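Local coordinates for penicillin-binding protein activator LpoB (Salmonella enterica subsp. enterica serovar Typhimurium, PDB 4Q6V), which probably regulates peptidoglycan synthesis from the outer membrane by activating penicillin-binding protein 1B, the chain here being its C-terminal domain, at residues A44-T47 and L48-A51; S62-Q65 and L66-K70. All coordinates share one frame; numbering follows the deposited sequence.

Interaction 1 (A44-T47 and L48-A51); sequences ATET and LRNA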
ATOM      1  N   ALA A  44       2.364 -10.872   0.358  1.00 38.80           N
ATOM      2  CA  ALA A  44       2.939  -9.769  -0.408  1.00 34.99           C
ATOM      3  C   ALA A  44       2.829  -8.472   0.384  1.00 33.05           C
ATOM      4  O   ALA A  44       3.742  -7.663   0.338  1.00 28.17           O
ATOM      5  CB  ALA A  44       2.196  -9.617  -1.730  1.00 32.88           C
ATOM      6  N   THR A  45       1.725  -8.317   1.123  1.00 31.86           N
ATOM      7  CA  THR A  45       1.425  -7.111   1.895  1.00 31.36           C
ATOM      8  C   THR A  45       2.339  -7.012   3.108  1.00 30.42           C
ATOM      9  O   THR A  45       2.810  -5.923   3.394  1.00 27.99           O
ATOM     10  CB  THR A  45      -0.043  -7.106   2.347  1.00 30.60           C
ATOM     11  OG1 THR A  45      -0.918  -7.261   1.221  1.00 29.62           O
ATOM     12  CG2 THR A  45      -0.376  -5.794   3.061  1.00 30.50           C
ATOM     13  N   GLU A  46       2.589  -8.135   3.779  1.00 33.99           N
ATOM     14  CA  GLU A  46       3.577  -8.213   4.877  1.00 36.64           C
ATOM     15  C   GLU A  46       4.968  -7.821   4.439  1.00 34.84           C
ATOM     16  O   GLU A  46       5.658  -7.035   5.096  1.00 33.01           O
ATOM     17  CB  GLU A  46       3.614  -9.581   5.542  1.00 44.80           C
ATOM     18  CG  GLU A  46       2.515  -9.784   6.583  1.00 53.68           C
ATOM     19  CD  GLU A  46       2.691  -8.908   7.829  1.00 62.27           C
ATOM     20  OE1 GLU A  46       3.835  -8.800   8.326  1.00 66.48           O
ATOM     21  OE2 GLU A  46       1.716  -8.297   8.345  1.00 64.05           O
ATOM     22  N   THR A  47       5.384  -8.340   3.290  1.00 33.39           N
ATOM     23  CA  THR A  47       6.678  -7.953   2.739  1.00 32.10           C
ATOM     24  C   THR A  47       6.774  -6.435   2.575  1.00 31.97           C
ATOM     25  O   THR A  47       7.784  -5.818   2.873  1.00 31.78           O
ATOM     26  CB  THR A  47       6.939  -8.683   1.395  1.00 32.51           C
ATOM     27  OG1 THR A  47       7.030 -10.090   1.644  1.00 28.97           O
ATOM     28  CG2 THR A  47       8.226  -8.235   0.730  1.00 32.57           C
ATOM     29  N   LEU A  48       5.711  -5.854   2.034  1.00 30.63           N
ATOM     30  CA  LEU A  48       5.657  -4.469   1.702  1.00 28.07           C
ATOM     31  C   LEU A  48       5.760  -3.649   2.990  1.00 26.24           C
ATOM     32  O   LEU A  48       6.511  -2.664   3.052  1.00 25.80           O
ATOM     33  CB  LEU A  48       4.322  -4.129   0.976  1.00 28.00           C
ATOM     34  CG  LEU A  48       4.240  -2.669   0.472  1.00 25.34           C
ATOM     35  CD1 LEU A  48       5.453  -2.253  -0.304  1.00 27.99           C
ATOM     36  CD2 LEU A  48       2.954  -2.452  -0.323  1.00 26.20           C
ATOM     37  N   ARG A  49       4.977  -4.030   3.984  1.00 28.18           N
ATOM     38  CA  ARG A  49       4.905  -3.319   5.267  1.00 28.18           C
ATOM     39  C   ARG A  49       6.307  -3.329   5.893  1.00 31.03           C
ATOM     40  O   ARG A  49       6.777  -2.330   6.478  1.00 29.16           O
ATOM     41  CB  ARG A  49       3.859  -3.940   6.166  1.00 29.64           C
ATOM     42  CG  ARG A  49       2.407  -3.645   5.798  1.00 30.13           C
ATOM     43  CD  ARG A  49       1.449  -4.433   6.681  1.00 27.22           C
ATOM     44  NE  ARG A  49       1.671  -4.115   8.075  1.00 30.93           N
ATOM     45  CZ  ARG A  49       1.018  -3.206   8.801  1.00 28.99           C
ATOM     46  NH1 ARG A  49       0.021  -2.522   8.289  1.00 28.66           N
ATOM     47  NH2 ARG A  49       1.348  -2.991  10.069  1.00 27.57           N
ATOM     48  N   ASN A  50       7.012  -4.453   5.717  1.00 31.19           N
ATOM     49  CA  ASN A  50       8.383  -4.555   6.238  1.00 29.67           C
ATOM     50  C   ASN A  50       9.354  -3.633   5.560  1.00 28.74           C
ATOM     51  O   ASN A  50      10.057  -2.877   6.222  1.00 29.31           O
ATOM     52  CB  ASN A  50       8.837  -6.006   6.211  1.00 33.24           C
ATOM     53  CG  ASN A  50       8.118  -6.850   7.248  1.00 33.80           C
ATOM     54  OD1 ASN A  50       7.647  -7.949   6.964  1.00 37.81           O
ATOM     55  ND2 ASN A  50       8.024  -6.340   8.462  1.00 34.11           N
ATOM     56  N   ALA A  51       9.339  -3.655   4.231  1.00 26.71           N
ATOM     57  CA  ALA A  51      10.153  -2.745   3.443  1.00 30.10           C
ATOM     58  C   ALA A  51       9.910  -1.272   3.832  1.00 29.89           C
ATOM     59  O   ALA A  51      10.846  -0.470   3.848  1.00 32.50           O
ATOM     60  CB  ALA A  51       9.929  -2.914   1.947  1.00 29.48           C
TER
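Two successive turns of one alpha-helix meet here, Thr45 and Glu46 against Arg49, in the middle of helix 41-54, the crossover helix of a beta-alpha-beta unit between parallel strands 25-35 and 59-60. Four i to i+4 backbone hydrogen bonds tie 44-47 to 48-51; the straightest runs from Ala51 N to Thr47 O, 3.0 Å at 172°. On the sheet side, Leu48 reaches Val28 and Thr45 touches Ser30, while Thr47 leans on Trp3, Asn4 and Met7 of helix 3-15. Both threonine hydroxyls are engaged: OG1 of Thr47 bonds to Glu43 O, and OG1 of Thr45 to Ala41 O and to Val31 N of the strand. Arg49 starts back along its own helix, because chi1 of -75° sets CG beside the backbone N, and CG comes to rest 3.3 Å from Thr45 O. A bend at chi3 then turns the guanidinium aside, where NH1 bonds to Val61 O. Glu46 curls over from the previous turn, its carboxylate plane 32° from the guanidinium plane. Any attraction between the charges is probably loose, since Glu46 OE2 stays 4.2 Å from Arg49 NE, well out of the guanidinium plane.

Interaction 2 (S62-Q65 and L66-K70); sequences SVQQ and LSMAK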
ATOM      1  N   SER A  62      -1.941   0.012  11.868  1.00 20.71           N
ATOM      2  CA  SER A  62      -1.991  -1.423  12.158  1.00 20.37           C
ATOM      3  C   SER A  62      -3.300  -2.070  11.684  1.00 19.39           C
ATOM      4  O   SER A  62      -4.331  -1.430  11.550  1.00 18.70           O
ATOM      5  CB  SER A  62      -1.827  -1.638  13.660  1.00 20.17           C
ATOM      6  OG  SER A  62      -3.072  -1.418  14.306  1.00 22.56           O
ATOM      7  N   VAL A  63      -3.279  -3.390  11.534  1.00 20.02           N
ATOM      8  CA  VAL A  63      -4.419  -4.160  11.083  1.00 22.09           C
ATOM      9  C   VAL A  63      -5.650  -3.863  11.962  1.00 20.30           C
ATOM     10  O   VAL A  63      -6.752  -3.672  11.443  1.00 16.84           O
ATOM     11  CB  VAL A  63      -4.100  -5.684  11.063  1.00 25.89           C
ATOM     12  CG1 VAL A  63      -5.306  -6.509  10.704  1.00 27.20           C
ATOM     13  CG2 VAL A  63      -2.940  -5.998  10.105  1.00 28.76           C
ATOM     14  N   GLN A  64      -5.454  -3.805  13.277  1.00 20.65           N
ATOM     15  CA  GLN A  64      -6.533  -3.706  14.234  1.00 23.48           C
ATOM     16  C   GLN A  64      -7.139  -2.329  14.191  1.00 22.20           C
ATOM     17  O   GLN A  64      -8.356  -2.180  14.126  1.00 21.55           O
ATOM     18  CB  GLN A  64      -6.106  -4.097  15.648  1.00 28.62           C
ATOM     19  CG  GLN A  64      -6.021  -5.626  15.857  1.00 32.75           C
ATOM     20  CD  GLN A  64      -6.150  -5.996  17.329  1.00 41.74           C
ATOM     21  OE1 GLN A  64      -6.955  -5.390  18.055  1.00 50.01           O
ATOM     22  NE2 GLN A  64      -5.362  -6.978  17.786  1.00 44.70           N
ATOM     23  N   GLN A  65      -6.275  -1.313  14.138  1.00 24.06           N
ATOM     24  CA  GLN A  65      -6.711   0.048  13.858  1.00 20.55           C
ATOM     25  C   GLN A  65      -7.600   0.182  12.638  1.00 18.22           C
ATOM     26  O   GLN A  65      -8.629   0.883  12.660  1.00 18.86           O
ATOM     27  CB  GLN A  65      -5.539   1.012  13.775  1.00 21.14           C
ATOM     28  CG  GLN A  65      -4.784   1.194  15.081  1.00 20.55           C
ATOM     29  CD  GLN A  65      -3.585   2.045  14.897  1.00 21.78           C
ATOM     30  OE1 GLN A  65      -3.679   3.098  14.268  1.00 21.50           O
ATOM     31  NE2 GLN A  65      -2.428   1.601  15.389  1.00 25.47           N
ATOM     32  N   LEU A  66      -7.218  -0.484  11.565  1.00 17.58           N
ATOM     33  CA  LEU A  66      -8.000  -0.430  10.344  1.00 18.64           C
ATOM     34  C   LEU A  66      -9.335  -1.082  10.505  1.00 19.15           C
ATOM     35  O   LEU A  66     -10.354  -0.474  10.097  1.00 19.94           O
ATOM     36  CB  LEU A  66      -7.276  -1.076   9.151  1.00 22.21           C
ATOM     37  CG  LEU A  66      -6.039  -0.316   8.675  1.00 24.93           C
ATOM     38  CD1 LEU A  66      -5.197  -1.155   7.720  1.00 26.06           C
ATOM     39  CD2 LEU A  66      -6.447   1.024   8.075  1.00 28.65           C
ATOM     40  N   SER A  67      -9.331  -2.292  11.088  1.00 20.74           N
ATOM     41  CA  SER A  67     -10.566  -2.985  11.412  1.00 20.12           C
ATOM     42  C   SER A  67     -11.523  -2.059  12.190  1.00 18.96           C
ATOM     43  O   SER A  67     -12.668  -1.821  11.787  1.00 19.02           O
ATOM     44  CB  SER A  67     -10.266  -4.290  12.172  1.00 22.58           C
ATOM     45  OG  SER A  67     -11.317  -5.198  12.057  1.00 22.63           O
HETATM   46  N   MSE A  68     -11.020  -1.499  13.285  1.00 17.72           N
HETATM   47  CA  MSE A  68     -11.808  -0.557  14.085  1.00 18.66           C
HETATM   48  C   MSE A  68     -12.327   0.616  13.293  1.00 17.73           C
HETATM   49  O   MSE A  68     -13.498   0.995  13.441  1.00 19.55           O
HETATM   50  CB  MSE A  68     -10.955   0.034  15.198  1.00 23.79           C
HETATM   51  CG  MSE A  68     -10.256  -0.986  16.071  1.00 30.90           C
HETATM   52 SE   MSE A  68     -11.616  -2.032  17.018  1.00 46.76          SE
HETATM   53  CE  MSE A  68     -10.630  -3.752  16.917  1.00 45.96           C
ATOM     54  N   ALA A  69     -11.458   1.251  12.491  1.00 15.04           N
ATOM     55  CA  ALA A  69     -11.852   2.373  11.676  1.00 15.98           C
ATOM     56  C   ALA A  69     -12.956   2.025  10.678  1.00 16.88           C
ATOM     57  O   ALA A  69     -13.967   2.762  10.578  1.00 17.02           O
ATOM     58  CB  ALA A  69     -10.667   2.979  10.955  1.00 16.23           C
ATOM     59  N   LYS A  70     -12.810   0.864  10.015  1.00 16.77           N
ATOM     60  CA  LYS A  70     -13.886   0.359   9.152  1.00 19.54           C
ATOM     61  C   LYS A  70     -15.214   0.252   9.847  1.00 19.39           C
ATOM     62  O   LYS A  70     -16.262   0.591   9.338  1.00 19.81           O
ATOM     63  CB  LYS A  70     -13.490  -0.963   8.513  1.00 20.17           C
ATOM     64  CG  LYS A  70     -12.406  -0.855   7.431  1.00 21.43           C
ATOM     65  CD  LYS A  70     -12.215  -2.122   6.626  1.00 23.57           C
ATOM     66  CE  LYS A  70     -11.375  -3.123   7.399  1.00 25.47           C
ATOM     67  NZ  LYS A  70     -11.037  -4.292   6.543  1.00 27.50           N
TER
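Gln64 O takes the N-H of Met68 at 2.9 Å, nearly along the C=O axis and with an N-H...O angle of 179°. The same oxygen has a carbon neighbour: Met68, here selenomethionine, brings its CG to 3.0 Å from Gln64 O, since chi1 of -53° lays CG beside its own backbone N. Beyond CG the chain bends, and its CE methyl ends 4.2 Å from Gln64 OE1, where the two side chains run alongside each other in the same direction on the exposed flank of helix 63-72.

At the start of this helix Ser62 is the N-cap: chi1 of 81° turns OG over the first turn, where it accepts the N-H of Gln65 at 3.2 Å, while Ser62 O receives Leu66 N at 3.0 Å in the first i to i+4 bond. Leu66 places its CG 3.5 Å from Ser62 O, and its side chain goes on to Val61 and to Ile90 of helix 84-94. Ala69 follows one turn later, packing on Ile90 and Val94, with its N bonded to Gln65 O. Leu66 and Ala69 thus pack on helix 84-94, while at the cap the hydroxyl stands in for the backbone carbonyl that a preceding turn would have offered Gln65 N.

In the fold
Both interactions join successive turns of a single helix by the same ladder of backbone bonds, yet they differ in burial. Interaction 1 is partly buried in a crossover helix, with strand 25-35 and helix 3-15 packed on it, and its polar side chains reach other elements, Thr45 to strand 25-35 and Arg49 to Val61. Interaction 2 lies at the surface, about 17 Å away between centres, on a helix that meets helix 84-94; its Ser62 cap stays within its own helix, and the exposed side chains that meet there, those of Gln64 and Met68, are uncharged. The two follow in series, with the end of helix 41-54 and strand 59-60 between them, and touch where Arg49 NH2 packs 4.2 Å from Ser62 CA.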